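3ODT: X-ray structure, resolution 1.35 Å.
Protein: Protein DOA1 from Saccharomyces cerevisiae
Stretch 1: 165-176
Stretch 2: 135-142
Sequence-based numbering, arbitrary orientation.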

# COMPACT_ATOMS: atom_id res chain seq x y z
N LYS A 165 -16.59 5.21 6.25
CA LYS A 165 -16.48 4.44 7.50
C LYS A 165 -16.86 2.96 7.35
O LYS A 165 -17.11 2.29 8.32
CB LYS A 165 -17.23 5.10 8.66
CG LYS A 165 -16.89 6.56 8.82
CD LYS A 165 -17.52 7.16 10.06
CE LYS A 165 -19.03 7.28 9.90
NZ LYS A 165 -19.72 7.89 11.10
N THR A 166 -16.90 2.48 6.10
CA THR A 166 -17.24 1.09 5.85
C THR A 166 -16.17 0.40 5.01
O THR A 166 -15.38 1.06 4.30
CB THR A 166 -18.58 0.91 5.12
OG1 THR A 166 -18.43 1.28 3.74
CG2 THR A 166 -19.73 1.70 5.79
N ILE A 167 -16.18 -0.92 5.11
CA ILE A 167 -15.43 -1.85 4.26
C ILE A 167 -16.49 -2.61 3.47
O ILE A 167 -17.49 -3.01 4.06
CB ILE A 167 -14.57 -2.80 5.11
CG1 ILE A 167 -13.50 -1.98 5.84
CG2 ILE A 167 -13.89 -3.84 4.24
CD1 ILE A 167 -13.30 -2.38 7.24
N LYS A 168 -16.30 -2.79 2.17
CA LYS A 168 -17.25 -3.55 1.37
C LYS A 168 -16.56 -4.70 0.69
O LYS A 168 -15.46 -4.52 0.14
CB LYS A 168 -17.95 -2.66 0.33
CG LYS A 168 -18.97 -1.71 0.95
CD LYS A 168 -19.52 -0.68 -0.03
CE LYS A 168 -20.45 0.33 0.70
NZ LYS A 168 -21.71 -0.29 1.15
N LEU A 169 -17.21 -5.86 0.72
CA LEU A 169 -16.82 -7.03 -0.05
C LEU A 169 -17.71 -7.12 -1.28
O LEU A 169 -18.93 -6.95 -1.20
CB LEU A 169 -17.00 -8.27 0.82
CG LEU A 169 -16.82 -9.62 0.14
CD1 LEU A 169 -15.39 -9.84 -0.30
CD2 LEU A 169 -17.25 -10.76 1.08
N TRP A 170 -17.09 -7.34 -2.43
CA TRP A 170 -17.73 -7.30 -3.74
C TRP A 170 -17.56 -8.63 -4.41
O TRP A 170 -16.56 -9.31 -4.19
CB TRP A 170 -17.01 -6.26 -4.62
CG TRP A 170 -16.95 -4.90 -4.07
CD1 TRP A 170 -16.14 -4.47 -3.05
CD2 TRP A 170 -17.71 -3.76 -4.49
NE1 TRP A 170 -16.36 -3.13 -2.82
CE2 TRP A 170 -17.32 -2.68 -3.68
CE3 TRP A 170 -18.67 -3.56 -5.49
CZ2 TRP A 170 -17.84 -1.41 -3.84
CZ3 TRP A 170 -19.19 -2.29 -5.64
CH2 TRP A 170 -18.76 -1.22 -4.83
N GLN A 171 -18.51 -9.00 -5.26
CA GLN A 171 -18.30 -10.08 -6.20
C GLN A 171 -18.70 -9.54 -7.56
O GLN A 171 -19.79 -8.99 -7.74
CB GLN A 171 -19.07 -11.32 -5.83
CG GLN A 171 -18.80 -12.49 -6.78
CD GLN A 171 -19.16 -13.82 -6.18
OE1 GLN A 171 -20.23 -13.99 -5.57
NE2 GLN A 171 -18.29 -14.81 -6.39
N ASN A 172 -17.79 -9.62 -8.52
CA ASN A 172 -17.97 -8.93 -9.79
C ASN A 172 -17.94 -7.42 -9.54
O ASN A 172 -16.98 -6.91 -8.96
CB ASN A 172 -19.29 -9.33 -10.44
CG ASN A 172 -19.29 -10.77 -10.93
OD1 ASN A 172 -18.24 -11.33 -11.24
ND2 ASN A 172 -20.47 -11.38 -10.99
N ASP A 173 -18.99 -6.72 -9.95
CA ASP A 173 -19.14 -5.31 -9.61
C ASP A 173 -20.28 -5.01 -8.64
O ASP A 173 -20.73 -3.86 -8.55
CB ASP A 173 -19.27 -4.46 -10.88
CG ASP A 173 -20.51 -4.78 -11.67
OD1 ASP A 173 -21.24 -5.73 -11.30
OD2 ASP A 173 -20.76 -4.06 -12.66
N LYS A 174 -20.70 -6.02 -7.89
CA LYS A 174 -21.76 -5.85 -6.91
C LYS A 174 -21.27 -6.04 -5.48
O LYS A 174 -20.52 -6.92 -5.18
CB LYS A 174 -22.90 -6.82 -7.20
CG LYS A 174 -23.42 -6.62 -8.62
CD LYS A 174 -24.65 -7.42 -8.97
CE LYS A 174 -25.14 -7.08 -10.40
NZ LYS A 174 -24.02 -7.06 -11.39
N VAL A 175 -21.75 -5.19 -4.59
CA VAL A 175 -21.42 -5.35 -3.18
C VAL A 175 -22.24 -6.53 -2.69
O VAL A 175 -23.46 -6.60 -2.92
CB VAL A 175 -21.83 -4.13 -2.36
CG1 VAL A 175 -21.55 -4.36 -0.88
CG2 VAL A 175 -21.13 -2.87 -2.89
N ILE A 176 -21.58 -7.46 -1.99
CA ILE A 176 -22.29 -8.60 -1.40
C ILE A 176 -22.30 -8.55 0.12
O ILE A 176 -23.13 -9.18 0.76
CB ILE A 176 -21.73 -9.97 -1.89
CG1 ILE A 176 -20.24 -10.13 -1.55
CG2 ILE A 176 -21.97 -10.10 -3.39
CD1 ILE A 176 -19.72 -11.55 -1.76
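Stretch 2 (135-142) VYNLQAHN

Stretch 1 is a short loop followed by a beta hairpin. Its strands, 167-171 and 174-176, are joined by a type II' turn from Q171 to K174, with Q171 N hydrogen-bonded to K174 O at 2.9 Å and K174 N to Q171 O at 3.1 Å. Stretch 2 runs along the hairpin, roughly antiparallel to strand 167-171, as an extended segment that starts in a strand and finishes in a loop. It enters beside the turn and ends near the start of the first hairpin strand. Thus Y136 lies by N172 and D173, while H141 lies by K168 and T166. In the register, D173 CA and L138 CA come nearest, at 5.2 Å. No clear hydrogen bond links the two stretches. The contact is largely packing, of side chains on side chains and on backbone. It buries 555 Å² in all.

V135 is strand and makes no contact. Y136 has phi/psi of -131/133°, and its CB points toward the hairpin. Its ring packs against the turn, with N172 over one face. N172 CA sits 3.9 Å from the centroid of the Y136 ring, 12° off the normal, in a CH-pi contact. Y136 OH is also 3.3 Å from N172 OD1. Y136 CB meets D173 CB at 3.9 Å.

N137 (-99/115°) contributes its backbone, with N137 O 3.5 Å from D173 CB. Its CB points sideways. N137 ND2 donates to Q139 OE1 at 3.0 Å, and N137 OD1 is hydrogen-bonded elsewhere in the structure.

L138 (-96/92°) fits between the turn and W170. L138 CD2 is 3.4 Å from N172 O and 3.7 Å from D173 CA. L138 CB lies over the face of the W170 six-membered ring, 3.5 Å from its centroid and 6° off the normal. The backbone then passes the outer end of the indole, with L138 C 3.4 Å from W170 CH2.

Q139 points its CB away from the hairpin. Its backbone stays close, with Q139 N 3.5 Å from W170 CH2.

At A140 phi/psi changes to -171/-40°, and CB points toward the hairpin. This methyl touches both hairpin strands: A140 CB is 3.3 Å from W170 CH2 and 3.5 Å from V175 CG2.

H141 (-61/151°) starts sideways, but its ring comes nearer. K168 CD covers one face, 3.6 Å from the H141 ring centroid. At the ring edge, T166 OG1 is 3.2 Å from H141 CE1. H141 CD2 lies at the edge of the indole, 4.3 Å from W170 CZ2. N142 makes no contact; its CB points sideways and its side-chain end leads away.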

# COMPACT_ATOMS: atom_id res chain seq x y z
N VAL A 135 -12.53 -3.92 -16.22
CA VAL A 135 -13.46 -5.04 -16.18
C VAL A 135 -14.64 -4.78 -15.24
O VAL A 135 -15.80 -5.07 -15.59
CB VAL A 135 -12.75 -6.31 -15.76
CG1 VAL A 135 -13.75 -7.46 -15.63
CG2 VAL A 135 -11.66 -6.65 -16.76
N TYR A 136 -14.35 -4.30 -14.03
CA TYR A 136 -15.40 -3.93 -13.08
C TYR A 136 -15.17 -2.54 -12.50
O TYR A 136 -14.08 -2.22 -12.02
CB TYR A 136 -15.50 -4.93 -11.93
CG TYR A 136 -15.62 -6.38 -12.34
CD1 TYR A 136 -16.72 -6.85 -13.01
CD2 TYR A 136 -14.64 -7.28 -12.00
CE1 TYR A 136 -16.83 -8.17 -13.37
CE2 TYR A 136 -14.74 -8.61 -12.34
CZ TYR A 136 -15.84 -9.04 -13.03
OH TYR A 136 -15.94 -10.35 -13.40
N ASN A 137 -16.25 -1.75 -12.50
CA ASN A 137 -16.32 -0.50 -11.78
C ASN A 137 -17.08 -0.75 -10.46
O ASN A 137 -18.27 -1.10 -10.48
CB ASN A 137 -17.07 0.53 -12.61
CG ASN A 137 -17.14 1.87 -11.93
OD1 ASN A 137 -16.21 2.25 -11.23
ND2 ASN A 137 -18.25 2.57 -12.11
N LEU A 138 -16.39 -0.61 -9.34
CA LEU A 138 -16.97 -0.86 -8.03
C LEU A 138 -17.46 0.47 -7.45
O LEU A 138 -16.72 1.20 -6.80
CB LEU A 138 -15.93 -1.48 -7.10
CG LEU A 138 -15.15 -2.70 -7.63
CD1 LEU A 138 -14.33 -3.37 -6.55
CD2 LEU A 138 -16.06 -3.73 -8.28
N GLN A 139 -18.73 0.74 -7.73
CA GLN A 139 -19.39 1.99 -7.42
C GLN A 139 -20.51 1.71 -6.40
O GLN A 139 -21.49 1.02 -6.70
CB GLN A 139 -19.95 2.59 -8.73
CG GLN A 139 -20.41 4.06 -8.64
CD GLN A 139 -20.58 4.72 -10.02
OE1 GLN A 139 -19.60 4.88 -10.77
NE2 GLN A 139 -21.81 5.12 -10.36
N ALA A 140 -20.33 2.24 -5.19
CA ALA A 140 -21.27 2.04 -4.10
C ALA A 140 -20.95 2.94 -2.90
O ALA A 140 -21.86 3.48 -2.27
CB ALA A 140 -21.30 0.58 -3.68
N HIS A 141 -19.67 3.08 -2.59
CA HIS A 141 -19.26 3.89 -1.45
C HIS A 141 -19.70 5.35 -1.62
O HIS A 141 -19.77 5.86 -2.74
CB HIS A 141 -17.74 3.88 -1.25
CG HIS A 141 -17.23 2.62 -0.63
ND1 HIS A 141 -17.46 2.30 0.69
CD2 HIS A 141 -16.45 1.63 -1.13
CE1 HIS A 141 -16.88 1.15 0.97
NE2 HIS A 141 -16.26 0.73 -0.12
N ASN A 142 -19.92 6.02 -0.49
CA ASN A 142 -20.42 7.38 -0.47
C ASN A 142 -19.34 8.45 -0.28
O ASN A 142 -19.64 9.63 -0.16
CB ASN A 142 -21.45 7.54 0.66
CG ASN A 142 -22.50 8.56 0.34
OD1 ASN A 142 -22.68 8.94 -0.81
ND2 ASN A 142 -23.23 9.00 1.37